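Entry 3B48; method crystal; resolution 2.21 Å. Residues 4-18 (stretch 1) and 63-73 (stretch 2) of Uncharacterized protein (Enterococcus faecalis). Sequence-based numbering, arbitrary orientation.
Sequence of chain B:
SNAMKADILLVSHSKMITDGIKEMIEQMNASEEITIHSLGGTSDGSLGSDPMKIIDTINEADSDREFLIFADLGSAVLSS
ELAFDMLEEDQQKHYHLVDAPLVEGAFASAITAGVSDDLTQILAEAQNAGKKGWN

Stretch 1 4-18: MKADILLVSHSKMIT
Stretch 2, residues 63-73: SDREFLIFADL

The apolar centre of the contact lies between two parallel strands, paired from A6 with E66 to L10 with F70, whose axes approach to 4.7 Å and cross at -21°. On one face L9 (m, p) places CD1 3.9 Å from F67 CD1, at the ring edge, and CD2 4.0 Å from I69 CD1; V11 (t) continues this face, its CG2 4.3 Å from I69 CG2. On the other face I8 (m, t) sets CG2 3.7 Å from CD2 of F70, whose chi1 is -53° and chi2 -108°.

The register pairs A6 with E66, D7 with F67, I8 with L68, L9 with I69 and L10 with F70, at CA–CA distances of 4.8–5.1 Å; phi runs from -131° to -92° and psi from 109° to 143°. As is usual in parallel pairing, D7 bonds to E66 and L68, which flank its partner F67, and L9 to L68 and F70, which flank I69. E66 N donates to K5 O (2.7 Å), D7 N to E66 O (3.0 Å), L68 N to D7 O (2.9 Å), L9 N to L68 O (2.7 Å), F70 N to L9 O (2.8 Å) and V11 N to F70 O (2.7 Å). The ladder then loosens: D72 N to V11 O is weak at 3.4 Å.

Charged groups close the N-terminal edge. R65 (chi1 -28°, then m, m) directs NE to D7 OD1 at 2.7 Å in a salt bridge, with D7 chi1 at m, while K5 CG lies over one guanidinium face, 3.6 Å from R65 NH1. K5 NZ forms a second salt bridge with D64 OD2 (3.1 Å).

At the opposite end S12 (t) donates OG to D72 OD2 (2.6 Å) and accepts from S14 N (3.1 Å). One water accepts from H13 N (2.8 Å) and donates to D72 OD1 (2.5 Å), joining the stretches. S14 OG caps the following helix through I17 N (3.0 Å).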

# COMPACT_ATOMS: atom_id res chain seq x y z
N MSE B 4 16.49 12.26 -15.93
CA MSE B 4 17.22 11.71 -14.74
C MSE B 4 16.99 10.20 -14.52
O MSE B 4 16.03 9.61 -15.04
CB MSE B 4 16.91 12.52 -13.45
CG MSE B 4 15.63 12.14 -12.69
SE MSE B 4 15.87 11.97 -10.72
CE MSE B 4 17.04 13.53 -10.36
N LYS B 5 17.88 9.58 -13.76
CA LYS B 5 17.79 8.15 -13.54
C LYS B 5 17.28 7.80 -12.15
O LYS B 5 17.91 8.13 -11.15
CB LYS B 5 19.11 7.48 -13.90
CG LYS B 5 19.21 7.27 -15.39
CD LYS B 5 20.57 7.57 -15.95
CE LYS B 5 20.57 7.46 -17.46
NZ LYS B 5 21.94 7.17 -17.95
N ALA B 6 16.12 7.16 -12.12
CA ALA B 6 15.44 6.81 -10.88
C ALA B 6 14.99 5.35 -10.83
O ALA B 6 14.61 4.75 -11.84
CB ALA B 6 14.28 7.74 -10.64
N ASP B 7 15.09 4.79 -9.63
CA ASP B 7 14.53 3.49 -9.32
C ASP B 7 13.68 3.60 -8.08
O ASP B 7 14.02 4.35 -7.13
CB ASP B 7 15.62 2.45 -9.09
CG ASP B 7 16.52 2.26 -10.29
OD1 ASP B 7 17.08 3.27 -10.76
OD2 ASP B 7 16.70 1.11 -10.74
N ILE B 8 12.57 2.86 -8.09
CA ILE B 8 11.71 2.68 -6.94
C ILE B 8 11.90 1.29 -6.37
O ILE B 8 11.69 0.27 -7.05
CB ILE B 8 10.22 2.88 -7.28
CG1 ILE B 8 9.93 4.34 -7.66
CG2 ILE B 8 9.32 2.42 -6.12
CD1 ILE B 8 8.64 4.53 -8.38
N LEU B 9 12.29 1.25 -5.11
CA LEU B 9 12.51 -0.02 -4.42
C LEU B 9 11.43 -0.17 -3.36
O LEU B 9 11.25 0.71 -2.48
CB LEU B 9 13.92 -0.11 -3.81
CG LEU B 9 15.22 -0.11 -4.64
CD1 LEU B 9 15.47 1.21 -5.42
CD2 LEU B 9 16.40 -0.42 -3.69
N LEU B 10 10.71 -1.29 -3.52
CA LEU B 10 9.51 -1.62 -2.78
C LEU B 10 9.84 -2.75 -1.80
O LEU B 10 10.05 -3.90 -2.21
CB LEU B 10 8.42 -2.12 -3.75
CG LEU B 10 8.05 -1.22 -4.94
CD1 LEU B 10 7.17 -2.01 -5.90
CD2 LEU B 10 7.31 -0.04 -4.42
N VAL B 11 9.86 -2.40 -0.51
CA VAL B 11 10.15 -3.36 0.57
C VAL B 11 8.90 -3.73 1.39
O VAL B 11 8.10 -2.89 1.74
CB VAL B 11 11.28 -2.84 1.47
CG1 VAL B 11 11.78 -3.96 2.38
CG2 VAL B 11 12.40 -2.25 0.57
N SER B 12 8.71 -5.03 1.63
CA SER B 12 7.55 -5.47 2.38
C SER B 12 7.89 -6.82 2.96
O SER B 12 8.83 -7.42 2.50
CB SER B 12 6.33 -5.59 1.44
OG SER B 12 5.15 -5.98 2.12
N HIS B 13 7.13 -7.29 3.94
CA HIS B 13 7.10 -8.74 4.23
C HIS B 13 6.59 -9.58 3.05
O HIS B 13 7.02 -10.68 2.86
CB HIS B 13 6.24 -9.05 5.45
CG HIS B 13 6.95 -8.87 6.74
ND1 HIS B 13 6.72 -9.67 7.84
CD2 HIS B 13 7.90 -7.99 7.12
CE1 HIS B 13 7.50 -9.29 8.83
NE2 HIS B 13 8.22 -8.26 8.42
N SER B 14 5.65 -9.04 2.29
CA SER B 14 4.92 -9.80 1.27
C SER B 14 5.50 -9.52 -0.09
O SER B 14 5.54 -8.36 -0.52
CB SER B 14 3.42 -9.42 1.32
OG SER B 14 2.64 -9.90 0.23
N LYS B 15 5.97 -10.58 -0.74
CA LYS B 15 6.39 -10.54 -2.14
C LYS B 15 5.16 -10.37 -3.02
O LYS B 15 5.22 -9.73 -4.07
CB LYS B 15 7.20 -11.80 -2.53
CG LYS B 15 7.65 -11.79 -4.03
CD LYS B 15 8.67 -12.91 -4.36
CE LYS B 15 8.73 -13.27 -5.86
NZ LYS B 15 9.44 -12.24 -6.71
N MSE B 16 4.03 -10.91 -2.58
CA MSE B 16 2.78 -10.66 -3.30
C MSE B 16 2.45 -9.17 -3.45
O MSE B 16 2.05 -8.71 -4.54
CB MSE B 16 1.61 -11.36 -2.63
CG MSE B 16 1.25 -12.67 -3.22
SE MSE B 16 -0.58 -13.05 -2.63
CE MSE B 16 -1.47 -12.97 -4.40
N ILE B 17 2.60 -8.43 -2.35
CA ILE B 17 2.33 -6.97 -2.36
C ILE B 17 3.27 -6.25 -3.34
O ILE B 17 2.80 -5.57 -4.26
CB ILE B 17 2.40 -6.32 -0.92
CG1 ILE B 17 1.26 -6.84 -0.05
CG2 ILE B 17 2.38 -4.81 -1.03
CD1 ILE B 17 1.28 -6.37 1.42
N THR B 18 4.59 -6.41 -3.19
CA THR B 18 5.53 -5.69 -4.04
C THR B 18 5.47 -6.07 -5.52
O THR B 18 5.73 -5.22 -6.38
CB THR B 18 6.99 -5.79 -3.52
OG1 THR B 18 7.44 -7.14 -3.59
CG2 THR B 18 7.10 -5.33 -2.08
N SER B 63 25.67 3.37 -11.37
CA SER B 63 26.01 4.37 -10.34
C SER B 63 25.27 5.72 -10.54
O SER B 63 25.35 6.63 -9.71
CB SER B 63 27.52 4.62 -10.34
OG SER B 63 28.24 3.40 -10.37
N ASP B 64 24.56 5.83 -11.66
CA ASP B 64 23.96 7.09 -12.02
C ASP B 64 22.46 7.14 -11.77
O ASP B 64 21.77 7.93 -12.41
CB ASP B 64 24.33 7.50 -13.46
CG ASP B 64 23.88 6.50 -14.51
OD1 ASP B 64 23.35 5.41 -14.18
OD2 ASP B 64 24.07 6.82 -15.71
N ARG B 65 21.99 6.29 -10.86
CA ARG B 65 20.61 6.30 -10.39
C ARG B 65 20.42 7.00 -9.02
O ARG B 65 21.28 6.96 -8.13
CB ARG B 65 20.04 4.87 -10.25
CG ARG B 65 20.60 3.77 -11.15
CD ARG B 65 20.21 3.91 -12.60
NE ARG B 65 18.77 3.78 -12.82
CZ ARG B 65 18.19 3.67 -14.01
NH1 ARG B 65 18.93 3.67 -15.12
NH2 ARG B 65 16.87 3.57 -14.09
N GLU B 66 19.25 7.61 -8.88
CA GLU B 66 18.68 7.94 -7.58
C GLU B 66 17.79 6.81 -7.14
O GLU B 66 16.92 6.38 -7.90
CB GLU B 66 17.84 9.22 -7.67
CG GLU B 66 18.62 10.34 -8.32
CD GLU B 66 19.88 10.69 -7.52
OE1 GLU B 66 19.91 10.42 -6.29
OE2 GLU B 66 20.81 11.26 -8.14
N PHE B 67 18.00 6.33 -5.92
CA PHE B 67 17.24 5.16 -5.42
C PHE B 67 16.27 5.57 -4.34
O PHE B 67 16.70 6.02 -3.25
CB PHE B 67 18.16 4.06 -4.90
CG PHE B 67 19.17 3.57 -5.92
CD1 PHE B 67 18.82 2.59 -6.86
CD2 PHE B 67 20.48 4.06 -5.91
CE1 PHE B 67 19.73 2.13 -7.79
CE2 PHE B 67 21.41 3.62 -6.83
CZ PHE B 67 21.06 2.65 -7.77
N LEU B 68 14.99 5.41 -4.65
CA LEU B 68 13.85 5.73 -3.74
C LEU B 68 13.29 4.50 -3.06
O LEU B 68 12.80 3.57 -3.73
CB LEU B 68 12.73 6.44 -4.51
CG LEU B 68 13.11 7.49 -5.57
CD1 LEU B 68 11.90 8.38 -5.87
CD2 LEU B 68 14.35 8.34 -5.25
N ILE B 69 13.40 4.47 -1.74
CA ILE B 69 13.01 3.29 -0.94
C ILE B 69 11.67 3.46 -0.21
O ILE B 69 11.55 4.35 0.62
CB ILE B 69 14.16 2.84 0.06
CG1 ILE B 69 15.27 2.08 -0.68
CG2 ILE B 69 13.64 1.88 1.09
CD1 ILE B 69 16.22 2.93 -1.45
N PHE B 70 10.69 2.64 -0.57
CA PHE B 70 9.40 2.57 0.10
C PHE B 70 9.24 1.23 0.88
O PHE B 70 9.61 0.17 0.38
CB PHE B 70 8.24 2.72 -0.88
CG PHE B 70 8.33 3.94 -1.74
CD1 PHE B 70 7.48 5.02 -1.52
CD2 PHE B 70 9.28 4.03 -2.75
CE1 PHE B 70 7.57 6.16 -2.31
CE2 PHE B 70 9.35 5.17 -3.55
CZ PHE B 70 8.51 6.23 -3.32
N ALA B 71 8.72 1.32 2.10
CA ALA B 71 8.39 0.13 2.90
C ALA B 71 6.98 0.29 3.46
O ALA B 71 6.45 1.41 3.55
CB ALA B 71 9.41 -0.09 4.03
N ASP B 72 6.35 -0.81 3.82
CA ASP B 72 5.08 -0.68 4.51
C ASP B 72 5.28 -0.66 6.03
O ASP B 72 5.03 0.35 6.68
CB ASP B 72 4.07 -1.74 4.08
CG ASP B 72 4.66 -3.18 4.01
OD1 ASP B 72 5.73 -3.48 4.61
OD2 ASP B 72 3.98 -4.02 3.36
N LEU B 73 5.75 -1.77 6.58
CA LEU B 73 5.61 -2.00 8.00
C LEU B 73 6.72 -2.87 8.54
O LEU B 73 7.31 -3.71 7.83
CB LEU B 73 4.29 -2.73 8.27
CG LEU B 73 2.90 -2.18 7.88
CD1 LEU B 73 2.01 -3.33 7.60
CD2 LEU B 73 2.30 -1.26 8.97
O HOH W 1 5.81 -5.65 5.75